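Local atomic coordinates of putative amidohydrolase (Unidentified, PDB entry 3FEQ), a protein that probably acts as a zinc-dependent prolidase of the amidohydrolase superfamily, hydrolysing dipeptides that carry a C-terminal proline. Residues Gly133-Gln138 and Ala163-Val168; Val228-Tyr233 and Cys244-Ile249; Thr273-Asp278 and Phe336-Glu341; Ile374-Val379 and Val401-Thr406. All blocks are in the same frame, centred on the assembly; numbering follows the deposited sequence.

Contact 1: residues Gly133-Gln138 and Ala163-Val168; sequences GKALSQ and AIARVV
Ala135, Leu136 and Ser137 pair in parallel register with Ala165, Arg166 and Val167, the axes of the two short strands coming within 4.7 Å, their directions 30° apart. The ladder has four rungs: Ala135 N to Ile164 O, Arg166 N to Ala135 O (2.8 Å), Ser137 N to Arg166 O, the most bent of them at 135°, and Val168 N to Ser137 O (2.8 Å). On one face Leu136 and Arg166 run side by side in the same direction, Leu136 CD2 lying 3.7 Å from Arg166 CG and also touching Val168 CG2. Leu136 also packs on Ala177 and Val178 of helix 171-184; the guanidinium of Arg166 goes on to salt bridges with Glu180 and Glu181 of that helix. The other face carries Ala135 CB against Ala165 CB at 3.9 Å, and Val167 CG1 3.6 Å from the carbonyl carbon of Gln138. Lys134, bent at chi3 and chi4, brings CE beside Ala163 O. On its other edge the backbone of Leu136 bonds to Lys190 and Met192 of strand 189-192, which places strand 135-137 in the parallel barrel wall of the amidohydrolase fold, with 165-167 as a short added strand.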
loop_
_atom_site.group_PDB
_atom_site.type_symbol
_atom_site.label_atom_id
_atom_site.label_comp_id
_atom_site.label_asym_id
_atom_site.label_seq_id
_atom_site.Cartn_x
_atom_site.Cartn_y
_atom_site.Cartn_z
ATOM N N GLY C 133 14.225 -14.944 -20.340
ATOM C CA GLY C 133 14.011 -14.080 -19.195
ATOM C C GLY C 133 13.904 -14.971 -17.982
ATOM O O GLY C 133 14.867 -15.624 -17.614
ATOM N N LYS C 134 12.725 -15.035 -17.374
ATOM C CA LYS C 134 12.551 -15.891 -16.216
ATOM C C LYS C 134 11.465 -16.914 -16.445
ATOM O O LYS C 134 10.415 -16.614 -17.000
ATOM C CB LYS C 134 12.221 -15.075 -14.982
ATOM C CG LYS C 134 13.009 -13.827 -14.862
ATOM C CD LYS C 134 13.184 -13.450 -13.404
ATOM C CE LYS C 134 14.567 -13.818 -12.891
ATOM N NZ LYS C 134 15.664 -13.147 -13.639
ATOM N N ALA C 135 11.726 -18.133 -16.004
ATOM C CA ALA C 135 10.751 -19.196 -16.115
ATOM C C ALA C 135 9.523 -18.813 -15.312
ATOM O O ALA C 135 9.631 -18.281 -14.209
ATOM C CB ALA C 135 11.337 -20.490 -15.601
ATOM N N LEU C 136 8.352 -19.039 -15.886
ATOM C CA LEU C 136 7.129 -18.885 -15.125
ATOM C C LEU C 136 6.849 -20.124 -14.281
ATOM O O LEU C 136 7.061 -21.240 -14.730
ATOM C CB LEU C 136 5.977 -18.591 -16.060
ATOM C CG LEU C 136 6.180 -17.344 -16.913
ATOM C CD1 LEU C 136 4.868 -17.026 -17.610
ATOM C CD2 LEU C 136 6.651 -16.168 -16.072
ATOM N N SER C 137 6.437 -19.926 -13.036
ATOM C CA SER C 137 6.100 -21.037 -12.164
ATOM C C SER C 137 4.938 -20.637 -11.284
ATOM O O SER C 137 4.799 -19.469 -10.945
ATOM C CB SER C 137 7.286 -21.462 -11.309
ATOM O OG SER C 137 6.891 -22.437 -10.357
ATOM N N GLN C 138 4.057 -21.594 -10.991
ATOM C CA GLN C 138 2.992 -21.383 -10.015
ATOM C C GLN C 138 3.596 -21.441 -8.621
ATOM O O GLN C 138 4.765 -21.779 -8.450
ATOM C CB GLN C 138 1.888 -22.436 -10.153
ATOM C CG GLN C 138 2.389 -23.861 -10.134
ATOM C CD GLN C 138 1.416 -24.793 -9.467
ATOM O OE1 GLN C 138 0.534 -25.357 -10.112
ATOM N NE2 GLN C 138 1.568 -24.964 -8.161
ATOM N N ALA C 163 18.114 -15.433 -10.209
ATOM C CA ALA C 163 16.912 -16.242 -10.105
ATOM C C ALA C 163 16.546 -16.894 -11.441
ATOM O O ALA C 163 16.450 -16.227 -12.457
ATOM C CB ALA C 163 15.767 -15.405 -9.580
ATOM N N ILE C 164 16.361 -18.207 -11.429
ATOM C CA ILE C 164 15.905 -18.943 -12.611
ATOM C C ILE C 164 14.442 -18.628 -12.979
ATOM O O ILE C 164 14.111 -18.428 -14.140
ATOM C CB ILE C 164 16.113 -20.469 -12.405
ATOM C CG1 ILE C 164 17.603 -20.776 -12.340
ATOM C CG2 ILE C 164 15.477 -21.290 -13.500
ATOM C CD1 ILE C 164 18.418 -20.117 -13.434
ATOM N N ALA C 165 13.581 -18.534 -11.975
ATOM C CA ALA C 165 12.155 -18.394 -12.217
ATOM C C ALA C 165 11.536 -17.204 -11.506
ATOM O O ALA C 165 12.186 -16.540 -10.709
ATOM C CB ALA C 165 11.427 -19.677 -11.826
ATOM N N ARG C 166 10.273 -16.940 -11.825
ATOM C CA ARG C 166 9.378 -16.123 -11.004
ATOM C C ARG C 166 8.068 -16.877 -10.691
ATOM O O ARG C 166 7.595 -17.700 -11.476
ATOM C CB ARG C 166 9.051 -14.817 -11.736
ATOM C CG ARG C 166 8.561 -15.014 -13.176
ATOM C CD ARG C 166 8.372 -13.687 -13.905
ATOM N NE ARG C 166 7.430 -12.811 -13.216
ATOM C CZ ARG C 166 6.937 -11.688 -13.733
ATOM N NH1 ARG C 166 7.288 -11.291 -14.950
ATOM N NH2 ARG C 166 6.074 -10.970 -13.038
ATOM N N VAL C 167 7.479 -16.586 -9.543
ATOM C CA VAL C 167 6.202 -17.167 -9.206
ATOM C C VAL C 167 5.061 -16.246 -9.628
ATOM O O VAL C 167 4.979 -15.096 -9.210
ATOM C CB VAL C 167 6.102 -17.460 -7.707
ATOM C CG1 VAL C 167 4.824 -18.248 -7.423
ATOM C CG2 VAL C 167 7.332 -18.247 -7.240
ATOM N N VAL C 168 4.195 -16.753 -10.484
ATOM C CA VAL C 168 2.975 -16.053 -10.842
ATOM C C VAL C 168 1.889 -17.080 -10.993
ATOM O O VAL C 168 2.111 -18.164 -11.527
ATOM C CB VAL C 168 3.067 -15.309 -12.191
ATOM C CG1 VAL C 168 3.586 -13.913 -12.003
ATOM C CG2 VAL C 168 3.899 -16.076 -13.189
#

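Contact 2: residues Val228-Tyr233 and Cys244-Ile249; sequences VMAHAY and CGVRTI. With ZN (zinc ion), chain V.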
loop_
_atom_site.group_PDB
_atom_site.type_symbol
_atom_site.label_atom_id
_atom_site.label_comp_id
_atom_site.label_asym_id
_atom_site.label_seq_id
_atom_site.Cartn_x
_atom_site.Cartn_y
_atom_site.Cartn_z
ATOM N N VAL C 228 6.006 -21.172 -26.567
ATOM C CA VAL C 228 6.255 -21.541 -25.188
ATOM C C VAL C 228 7.034 -22.854 -25.143
ATOM O O VAL C 228 6.670 -23.823 -25.806
ATOM C CB VAL C 228 4.921 -21.775 -24.463
ATOM C CG1 VAL C 228 5.129 -22.521 -23.162
ATOM C CG2 VAL C 228 4.228 -20.485 -24.229
ATOM N N MET C 229 8.115 -22.877 -24.372
ATOM C CA MET C 229 8.773 -24.128 -24.001
ATOM C C MET C 229 8.315 -24.507 -22.602
ATOM O O MET C 229 8.017 -23.635 -21.795
ATOM C CB MET C 229 10.302 -23.997 -24.060
ATOM C CG MET C 229 10.906 -22.806 -23.311
ATOM S SD MET C 229 12.653 -22.592 -23.704
ATOM C CE MET C 229 13.278 -23.960 -22.762
ATOM N N ALA C 230 8.256 -25.800 -22.309
ATOM C CA ALA C 230 7.551 -26.256 -21.119
ATOM C C ALA C 230 8.199 -27.465 -20.470
ATOM O O ALA C 230 8.468 -28.472 -21.115
ATOM C CB ALA C 230 6.097 -26.545 -21.446
ATOM N N HIS C 231 8.438 -27.358 -19.176
ATOM C CA HIS C 231 9.143 -28.388 -18.444
ATOM C C HIS C 231 8.106 -29.402 -17.978
ATOM O O HIS C 231 7.120 -29.039 -17.336
ATOM C CB HIS C 231 9.892 -27.746 -17.271
ATOM C CG HIS C 231 10.249 -28.698 -16.175
ATOM N ND1 HIS C 231 11.550 -29.077 -15.919
ATOM C CD2 HIS C 231 9.492 -29.282 -15.218
ATOM C CE1 HIS C 231 11.573 -29.891 -14.880
ATOM N NE2 HIS C 231 10.336 -30.033 -14.437
ATOM N N ALA C 232 8.304 -30.664 -18.341
ATOM C CA ALA C 232 7.322 -31.713 -18.039
ATOM C C ALA C 232 7.982 -33.069 -18.080
ATOM O O ALA C 232 8.797 -33.327 -18.959
ATOM C CB ALA C 232 6.131 -31.667 -19.017
ATOM N N TYR C 233 7.652 -33.926 -17.119
ATOM C CA TYR C 233 8.219 -35.264 -17.084
ATOM C C TYR C 233 7.273 -36.329 -17.604
ATOM O O TYR C 233 7.585 -36.995 -18.578
ATOM C CB TYR C 233 8.714 -35.619 -15.689
ATOM C CG TYR C 233 10.059 -35.008 -15.368
ATOM C CD1 TYR C 233 11.193 -35.349 -16.091
ATOM C CD2 TYR C 233 10.193 -34.080 -14.355
ATOM C CE1 TYR C 233 12.424 -34.769 -15.806
ATOM C CE2 TYR C 233 11.412 -33.507 -14.066
ATOM C CZ TYR C 233 12.522 -33.851 -14.785
ATOM O OH TYR C 233 13.731 -33.266 -14.474
ATOM N N CYS C 244 -2.620 -27.781 -24.987
ATOM C CA CYS C 244 -2.786 -26.361 -24.761
ATOM C C CYS C 244 -1.973 -25.540 -25.729
ATOM O O CYS C 244 -2.118 -24.320 -25.789
ATOM C CB CYS C 244 -2.353 -26.028 -23.350
ATOM S SG CYS C 244 -3.566 -26.538 -22.175
ATOM N N GLY C 245 -1.075 -26.208 -26.444
ATOM C CA GLY C 245 -0.384 -25.597 -27.571
ATOM C C GLY C 245 1.066 -25.203 -27.344
ATOM O O GLY C 245 1.586 -24.347 -28.055
ATOM N N VAL C 246 1.735 -25.819 -26.374
ATOM C CA VAL C 246 3.155 -25.548 -26.177
ATOM C C VAL C 246 3.958 -26.232 -27.272
ATOM O O VAL C 246 3.590 -27.300 -27.735
ATOM C CB VAL C 246 3.655 -25.983 -24.794
ATOM C CG1 VAL C 246 2.679 -25.533 -23.724
ATOM C CG2 VAL C 246 3.878 -27.478 -24.741
ATOM N N ARG C 247 5.015 -25.576 -27.731
ATOM C CA ARG C 247 5.712 -26.013 -28.927
ATOM C C ARG C 247 6.852 -26.986 -28.617
ATOM O O ARG C 247 7.073 -27.942 -29.358
ATOM C CB ARG C 247 6.227 -24.807 -29.704
ATOM C CG ARG C 247 6.834 -25.146 -31.058
ATOM C CD ARG C 247 6.987 -23.908 -31.918
ATOM N NE ARG C 247 7.914 -24.133 -33.018
ATOM C CZ ARG C 247 9.213 -23.883 -32.950
ATOM N NH1 ARG C 247 9.738 -23.401 -31.830
ATOM N NH2 ARG C 247 9.991 -24.129 -33.992
ATOM N N THR C 248 7.604 -26.728 -27.552
ATOM C CA THR C 248 8.674 -27.635 -27.183
ATOM C C THR C 248 8.519 -28.096 -25.749
ATOM O O THR C 248 8.016 -27.371 -24.898
ATOM C CB THR C 248 10.082 -27.030 -27.400
ATOM O OG1 THR C 248 10.504 -26.345 -26.217
ATOM C CG2 THR C 248 10.090 -26.067 -28.568
ATOM N N ILE C 249 8.924 -29.333 -25.499
ATOM C CA ILE C 249 8.788 -29.946 -24.190
ATOM C C ILE C 249 10.183 -30.234 -23.707
ATOM O O ILE C 249 11.003 -30.732 -24.468
ATOM C CB ILE C 249 8.039 -31.272 -24.297
ATOM C CG1 ILE C 249 6.572 -31.023 -24.646
ATOM C CG2 ILE C 249 8.180 -32.074 -23.018
ATOM C CD1 ILE C 249 5.751 -30.407 -23.519
HETATM ZN ZN ZN V . 13.420 -27.822 -16.330
#
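Val228 and Val246 meet just before two neighbouring strands pair in parallel, and the side chain of Val246 lies across Val228 and Ala230 of the facing strand. Its CB lies 3.8 Å from the carbonyl oxygen of Val228. From there the branches part: CG1, anti to the Val246 carbonyl carbon (chi1 -45°), meets Val228 CG1 at 3.9 Å, the two valines crossing obliquely, and CG2 reaches Ala230 CB at 4.1 Å. That same Val228 carbonyl accepts the N-H of Arg247 (3.1 Å, 151°), and a weak bond runs from Ala230 N to Thr248 O. Ala230 CB also faces Ile249 CD1, on the side packed against Ile238 and Ala241 of helix 235-243. On the other side of the sheet Met229 CB touches Thr248 OG1, a hydroxyl bonded to Glu250. Gly245, at positive phi, ends helix 235-243 in a Schellman motif; the contact joins the two parallel strands of the beta-alpha-beta unit 228-234, 235-243, 248-254. His231 binds zinc through ND1 at 2.3 Å; His251 of the adjoining strand supplies a second ligand. Apolar side chains thus face helix 235-243, the polar Thr248 OG1 lies on the other face, and two backbone bonds, one of them weak, help keep side by side the strands that each give the zinc a histidine.

Contact 3: residues Thr273-Asp278 and Phe336-Glu341; sequences TLVTYD and FRIRAE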
loop_
_atom_site.group_PDB
_atom_site.type_symbol
_atom_site.label_atom_id
_atom_site.label_comp_id
_atom_site.label_asym_id
_atom_site.label_seq_id
_atom_site.Cartn_x
_atom_site.Cartn_y
_atom_site.Cartn_z
ATOM N N THR C 273 17.450 -33.861 -21.719
ATOM C CA THR C 273 18.672 -33.312 -21.140
ATOM C C THR C 273 19.378 -34.369 -20.320
ATOM O O THR C 273 19.751 -34.122 -19.172
ATOM C CB THR C 273 18.403 -32.098 -20.232
ATOM O OG1 THR C 273 17.469 -32.458 -19.206
ATOM C CG2 THR C 273 17.857 -30.935 -21.030
ATOM N N LEU C 274 19.601 -35.527 -20.936
ATOM C CA LEU C 274 20.026 -36.724 -20.217
ATOM C C LEU C 274 21.302 -36.544 -19.397
ATOM O O LEU C 274 21.397 -37.047 -18.278
ATOM C CB LEU C 274 20.156 -37.898 -21.179
ATOM C CG LEU C 274 18.857 -38.211 -21.934
ATOM C CD1 LEU C 274 18.981 -39.509 -22.708
ATOM C CD2 LEU C 274 17.669 -38.269 -20.986
ATOM N N VAL C 275 22.248 -35.773 -19.922
ATOM C CA VAL C 275 23.535 -35.604 -19.272
ATOM C C VAL C 275 23.428 -35.106 -17.831
ATOM O O VAL C 275 24.172 -35.567 -16.973
ATOM C CB VAL C 275 24.495 -34.730 -20.106
ATOM C CG1 VAL C 275 24.028 -33.284 -20.161
ATOM C CG2 VAL C 275 25.912 -34.825 -19.580
ATOM N N THR C 276 22.454 -34.242 -17.546
ATOM C CA THR C 276 22.371 -33.616 -16.231
ATOM C C THR C 276 22.086 -34.624 -15.129
ATOM O O THR C 276 22.537 -34.458 -13.994
ATOM C CB THR C 276 21.359 -32.426 -16.166
ATOM O OG1 THR C 276 21.481 -31.772 -14.895
ATOM C CG2 THR C 276 19.908 -32.880 -16.354
ATOM N N TYR C 277 21.365 -35.683 -15.479
ATOM C CA TYR C 277 20.983 -36.689 -14.501
ATOM C C TYR C 277 22.142 -37.627 -14.170
ATOM O O TYR C 277 22.257 -38.100 -13.043
ATOM C CB TYR C 277 19.758 -37.461 -14.986
ATOM C CG TYR C 277 18.618 -36.559 -15.407
ATOM C CD1 TYR C 277 17.856 -35.874 -14.460
ATOM C CD2 TYR C 277 18.315 -36.375 -16.749
ATOM C CE1 TYR C 277 16.817 -35.032 -14.843
ATOM C CE2 TYR C 277 17.277 -35.538 -17.139
ATOM C CZ TYR C 277 16.534 -34.873 -16.184
ATOM O OH TYR C 277 15.510 -34.050 -16.577
ATOM N N ASP C 278 23.020 -37.858 -15.143
ATOM C CA ASP C 278 24.252 -38.593 -14.895
ATOM C C ASP C 278 25.149 -37.806 -13.949
ATOM O O ASP C 278 25.709 -38.356 -12.999
ATOM C CB ASP C 278 24.980 -38.880 -16.208
ATOM C CG ASP C 278 24.245 -39.893 -17.073
ATOM O OD1 ASP C 278 24.789 -40.294 -18.128
ATOM O OD2 ASP C 278 23.121 -40.297 -16.698
ATOM N N PHE C 336 26.198 -35.498 -26.440
ATOM C CA PHE C 336 26.403 -36.091 -27.755
ATOM C C PHE C 336 26.592 -37.605 -27.692
ATOM O O PHE C 336 25.938 -38.345 -28.431
ATOM C CB PHE C 336 27.615 -35.468 -28.440
ATOM C CG PHE C 336 27.323 -34.168 -29.127
ATOM C CD1 PHE C 336 26.410 -34.103 -30.175
ATOM C CD2 PHE C 336 27.971 -33.010 -28.742
ATOM C CE1 PHE C 336 26.139 -32.885 -30.815
ATOM C CE2 PHE C 336 27.709 -31.803 -29.381
ATOM C CZ PHE C 336 26.805 -31.743 -30.424
ATOM N N ARG C 337 27.478 -38.073 -26.816
ATOM C CA ARG C 337 27.740 -39.508 -26.731
ATOM C C ARG C 337 26.526 -40.301 -26.251
ATOM O O ARG C 337 26.185 -41.328 -26.827
ATOM C CB ARG C 337 28.969 -39.814 -25.876
ATOM C CG ARG C 337 29.699 -41.103 -26.285
ATOM C CD ARG C 337 31.206 -40.903 -26.425
ATOM N NE ARG C 337 31.894 -41.328 -25.215
ATOM C CZ ARG C 337 32.089 -40.563 -24.142
ATOM N NH1 ARG C 337 31.681 -39.297 -24.126
ATOM N NH2 ARG C 337 32.709 -41.066 -23.081
ATOM N N ILE C 338 25.854 -39.787 -25.228
ATOM C CA ILE C 338 24.644 -40.406 -24.698
ATOM C C ILE C 338 23.604 -40.589 -25.791
ATOM O O ILE C 338 22.993 -41.652 -25.920
ATOM C CB ILE C 338 24.064 -39.572 -23.549
ATOM C CG1 ILE C 338 25.088 -39.481 -22.425
ATOM C CG2 ILE C 338 22.792 -40.182 -23.020
ATOM C CD1 ILE C 338 24.762 -38.445 -21.387
ATOM N N ARG C 339 23.440 -39.565 -26.611
ATOM C CA ARG C 339 22.454 -39.626 -27.669
ATOM C C ARG C 339 22.898 -40.491 -28.842
ATOM O O ARG C 339 22.076 -41.155 -29.476
ATOM C CB ARG C 339 22.099 -38.225 -28.134
ATOM C CG ARG C 339 21.410 -37.445 -27.076
ATOM C CD ARG C 339 20.614 -36.372 -27.696
ATOM N NE ARG C 339 20.093 -35.467 -26.693
ATOM C CZ ARG C 339 19.021 -34.717 -26.878
ATOM N NH1 ARG C 339 18.346 -34.794 -28.015
ATOM N NH2 ARG C 339 18.629 -33.889 -25.929
ATOM N N ALA C 340 24.201 -40.487 -29.115
ATOM C CA ALA C 340 24.756 -41.299 -30.178
ATOM C C ALA C 340 24.602 -42.779 -29.855
ATOM O O ALA C 340 24.370 -43.589 -30.742
ATOM C CB ALA C 340 26.205 -40.957 -30.395
ATOM N N GLU C 341 24.682 -43.123 -28.578
ATOM C CA GLU C 341 24.676 -44.515 -28.175
ATOM C C GLU C 341 23.312 -45.145 -28.357
ATOM O O GLU C 341 23.174 -46.359 -28.304
ATOM C CB GLU C 341 25.104 -44.659 -26.719
ATOM C CG GLU C 341 26.600 -44.600 -26.496
ATOM C CD GLU C 341 26.955 -44.471 -25.027
ATOM O OE1 GLU C 341 26.093 -44.776 -24.172
ATOM O OE2 GLU C 341 28.095 -44.065 -24.723
#
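Ile338 carries most of the contact with Leu274, Val275 and Asp278; no hydrogen bond joins the segments, whose short helical axes come to 10.3 Å at 110°. The second segment starts with Phe336, turned off into the core, where its ring meets Phe61 edge-to-face and also touches Phe320. Two residues on, Ile338 points toward helix 274-282. Its CG2, anti to the backbone N, rests against both CB and CD1 of Leu274 at 3.9 Å, the two side chains crossing at a slant. Its other branch sends CD1 over the backbone at Val275 CA (3.7 Å) and on, tip to tip, to Asp278 OD1 at 3.7 Å, an apolar methyl beside a carboxylate oxygen. Arg339 starts off to the side, but its extended chain brings the guanidinium nearer, obliquely to Thr273 N at a long 4.4 Å from NH2. Its NE is salt-bridged to Glu335, whose other carboxylate oxygen takes the N-H of Val275, so one acidic residue links the two helices. Thr273 OG1 is hydrogen-bonded to ND1 of the zinc ligand His251, and Thr276 OG1 bonds the backbone oxygen of Asp323, another zinc ligand. Helix 274-282, directly after strand 269-271, thus lies beside the metal site of the amidohydrolase TIM barrel, with helix 335-340 packed on it.

Contact 4: residues Ile374-Val379 and Val401-Thr406; sequences IADLVV and VLQRGT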
loop_
_atom_site.group_PDB
_atom_site.type_symbol
_atom_site.label_atom_id
_atom_site.label_comp_id
_atom_site.label_asym_id
_atom_site.label_seq_id
_atom_site.Cartn_x
_atom_site.Cartn_y
_atom_site.Cartn_z
ATOM N N ILE C 374 24.207 -17.917 -41.697
ATOM C CA ILE C 374 25.103 -17.167 -40.818
ATOM C C ILE C 374 26.362 -17.972 -40.497
ATOM O O ILE C 374 26.299 -19.187 -40.300
ATOM C CB ILE C 374 24.398 -16.798 -39.510
ATOM C CG1 ILE C 374 23.128 -16.012 -39.804
ATOM C CG2 ILE C 374 25.321 -16.029 -38.597
ATOM C CD1 ILE C 374 22.264 -15.806 -38.596
ATOM N N ALA C 375 27.497 -17.285 -40.423
ATOM C CA ALA C 375 28.782 -17.942 -40.410
ATOM C C ALA C 375 29.185 -18.396 -39.015
ATOM O O ALA C 375 30.195 -17.947 -38.455
ATOM C CB ALA C 375 29.818 -17.051 -41.006
ATOM N N ASP C 376 28.390 -19.313 -38.470
ATOM C CA ASP C 376 28.681 -19.938 -37.189
ATOM C C ASP C 376 29.232 -21.326 -37.455
ATOM O O ASP C 376 28.482 -22.255 -37.732
ATOM C CB ASP C 376 27.411 -20.023 -36.335
ATOM C CG ASP C 376 27.080 -18.709 -35.620
ATOM O OD1 ASP C 376 27.698 -17.671 -35.944
ATOM O OD2 ASP C 376 26.190 -18.712 -34.737
ATOM N N LEU C 377 30.552 -21.445 -37.418
ATOM C CA LEU C 377 31.225 -22.667 -37.828
ATOM C C LEU C 377 32.099 -23.226 -36.733
ATOM O O LEU C 377 32.671 -22.487 -35.927
ATOM C CB LEU C 377 32.100 -22.427 -39.059
ATOM C CG LEU C 377 31.474 -22.369 -40.457
ATOM C CD1 LEU C 377 30.130 -23.098 -40.520
ATOM C CD2 LEU C 377 31.336 -20.920 -40.906
ATOM N N VAL C 378 32.232 -24.543 -36.743
ATOM C CA VAL C 378 33.181 -25.232 -35.898
ATOM C C VAL C 378 34.120 -25.990 -36.813
ATOM O O VAL C 378 33.692 -26.552 -37.821
ATOM C CB VAL C 378 32.466 -26.210 -34.959
ATOM C CG1 VAL C 378 33.448 -27.156 -34.331
ATOM C CG2 VAL C 378 31.744 -25.451 -33.888
ATOM N N VAL C 379 35.409 -25.949 -36.495
ATOM C CA VAL C 379 36.381 -26.762 -37.192
ATOM C C VAL C 379 36.931 -27.874 -36.307
ATOM O O VAL C 379 37.467 -27.636 -35.230
ATOM C CB VAL C 379 37.488 -25.915 -37.814
ATOM C CG1 VAL C 379 38.648 -26.786 -38.248
ATOM C CG2 VAL C 379 36.940 -25.142 -38.987
ATOM N N VAL C 401 36.660 -22.041 -33.783
ATOM C CA VAL C 401 35.258 -21.652 -33.718
ATOM C C VAL C 401 35.045 -20.289 -34.363
ATOM O O VAL C 401 35.696 -19.310 -34.011
ATOM C CB VAL C 401 34.717 -21.656 -32.279
ATOM C CG1 VAL C 401 33.291 -21.180 -32.251
ATOM C CG2 VAL C 401 34.809 -23.042 -31.671
ATOM N N LEU C 402 34.151 -20.244 -35.341
ATOM C CA LEU C 402 33.797 -18.989 -35.970
ATOM C C LEU C 402 32.397 -18.581 -35.568
ATOM O O LEU C 402 31.483 -19.404 -35.540
ATOM C CB LEU C 402 33.866 -19.118 -37.487
ATOM C CG LEU C 402 35.144 -18.617 -38.145
ATOM C CD1 LEU C 402 36.279 -19.569 -37.867
ATOM C CD2 LEU C 402 34.919 -18.473 -39.629
ATOM N N GLN C 403 32.222 -17.299 -35.287
ATOM C CA GLN C 403 30.923 -16.791 -34.891
ATOM C C GLN C 403 30.584 -15.538 -35.697
ATOM O O GLN C 403 31.383 -14.614 -35.768
ATOM C CB GLN C 403 30.937 -16.502 -33.391
ATOM C CG GLN C 403 29.590 -16.562 -32.708
ATOM C CD GLN C 403 29.706 -16.606 -31.197
ATOM O OE1 GLN C 403 28.869 -17.205 -30.529
ATOM N NE2 GLN C 403 30.740 -15.980 -30.651
ATOM N N ARG C 404 29.425 -15.541 -36.346
ATOM C CA ARG C 404 29.031 -14.454 -37.243
ATOM C C ARG C 404 30.200 -13.879 -38.049
ATOM O O ARG C 404 30.533 -12.695 -37.944
ATOM C CB ARG C 404 28.301 -13.343 -36.475
ATOM C CG ARG C 404 26.821 -13.623 -36.219
ATOM C CD ARG C 404 26.073 -12.382 -35.767
ATOM N NE ARG C 404 26.520 -11.922 -34.454
ATOM C CZ ARG C 404 26.971 -10.700 -34.199
ATOM N NH1 ARG C 404 27.030 -9.795 -35.164
ATOM N NH2 ARG C 404 27.350 -10.375 -32.973
ATOM N N GLY C 405 30.846 -14.739 -38.828
ATOM C CA GLY C 405 31.935 -14.301 -39.675
ATOM C C GLY C 405 33.285 -14.376 -38.996
ATOM O O GLY C 405 34.231 -14.906 -39.560
ATOM N N THR C 406 33.389 -13.849 -37.786
ATOM C CA THR C 406 34.703 -13.690 -37.170
ATOM C C THR C 406 35.184 -14.904 -36.353
ATOM O O THR C 406 34.388 -15.696 -35.861
ATOM C CB THR C 406 34.808 -12.382 -36.362
ATOM O OG1 THR C 406 35.159 -12.699 -35.016
ATOM C CG2 THR C 406 33.486 -11.612 -36.377
#
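Asp376 and Arg404 meet through a side-chain-to-backbone bond: the N-H of Arg404 runs to Asp376 OD1 at 2.8 Å and 179°, nearly in line with the carboxylate C-O bond. The second oxygen, OD2, is taken by Arg128 in a salt bridge, so both oxygens of this buried carboxylate have a partner. Next along the turn, Gly405 N reaches Ala375 O at 3.3 Å, with the donor tilted 34° from the carbonyl plane; Ala375 sits at the centre of an inverse gamma turn, closed by Asp376 N to Ile374 O. In the strands, Leu377 and Leu402 form an antiparallel hydrogen-bonded pair, Leu377 N to Leu402 O at 2.9 Å and Leu402 N to Leu377 O at 2.8 Å. Val378 and Val401 follow as a non-hydrogen-bonded pair. These strands belong to a mixed sheet that includes the N-terminal strands, consistent with the small beta domain that flanks the barrel in many amidohydrolases. Leu377 CB meets Leu402 CB at 4.1 Å on one face, and Ile374 CG2 lies alongside Arg404 CG at 3.7 Å. The guanidinium of Arg404 goes to Glu32. Gln403 N and Thr406 O bond across the tight hairpin that turns the chain into strand 406-410.

Contacts 1, 2, 3 and 4 follow one another along the chain without overlap, all within its amidohydrolase region. Contacts 1 and 2 have centres about 15 Å apart and are bridged by strand 189-192, which lies beside both 135-137 and 228-234. Contacts 2 and 3, about 21 Å apart between centres, touch directly: Tyr233 OH lies 2.9 Å from Tyr277 OH, a probable hydrogen bond. Both tyrosines also touch the zinc ligand His251. Contact 4 lies about 33 Å from contact 1, centre to centre, on the opposite side of the chain's centre. Thus the first three contacts belong to the metal-bearing barrel and the helices beside it, whereas 374-379 with 401-406 belongs to the sheet holding the chain's two ends.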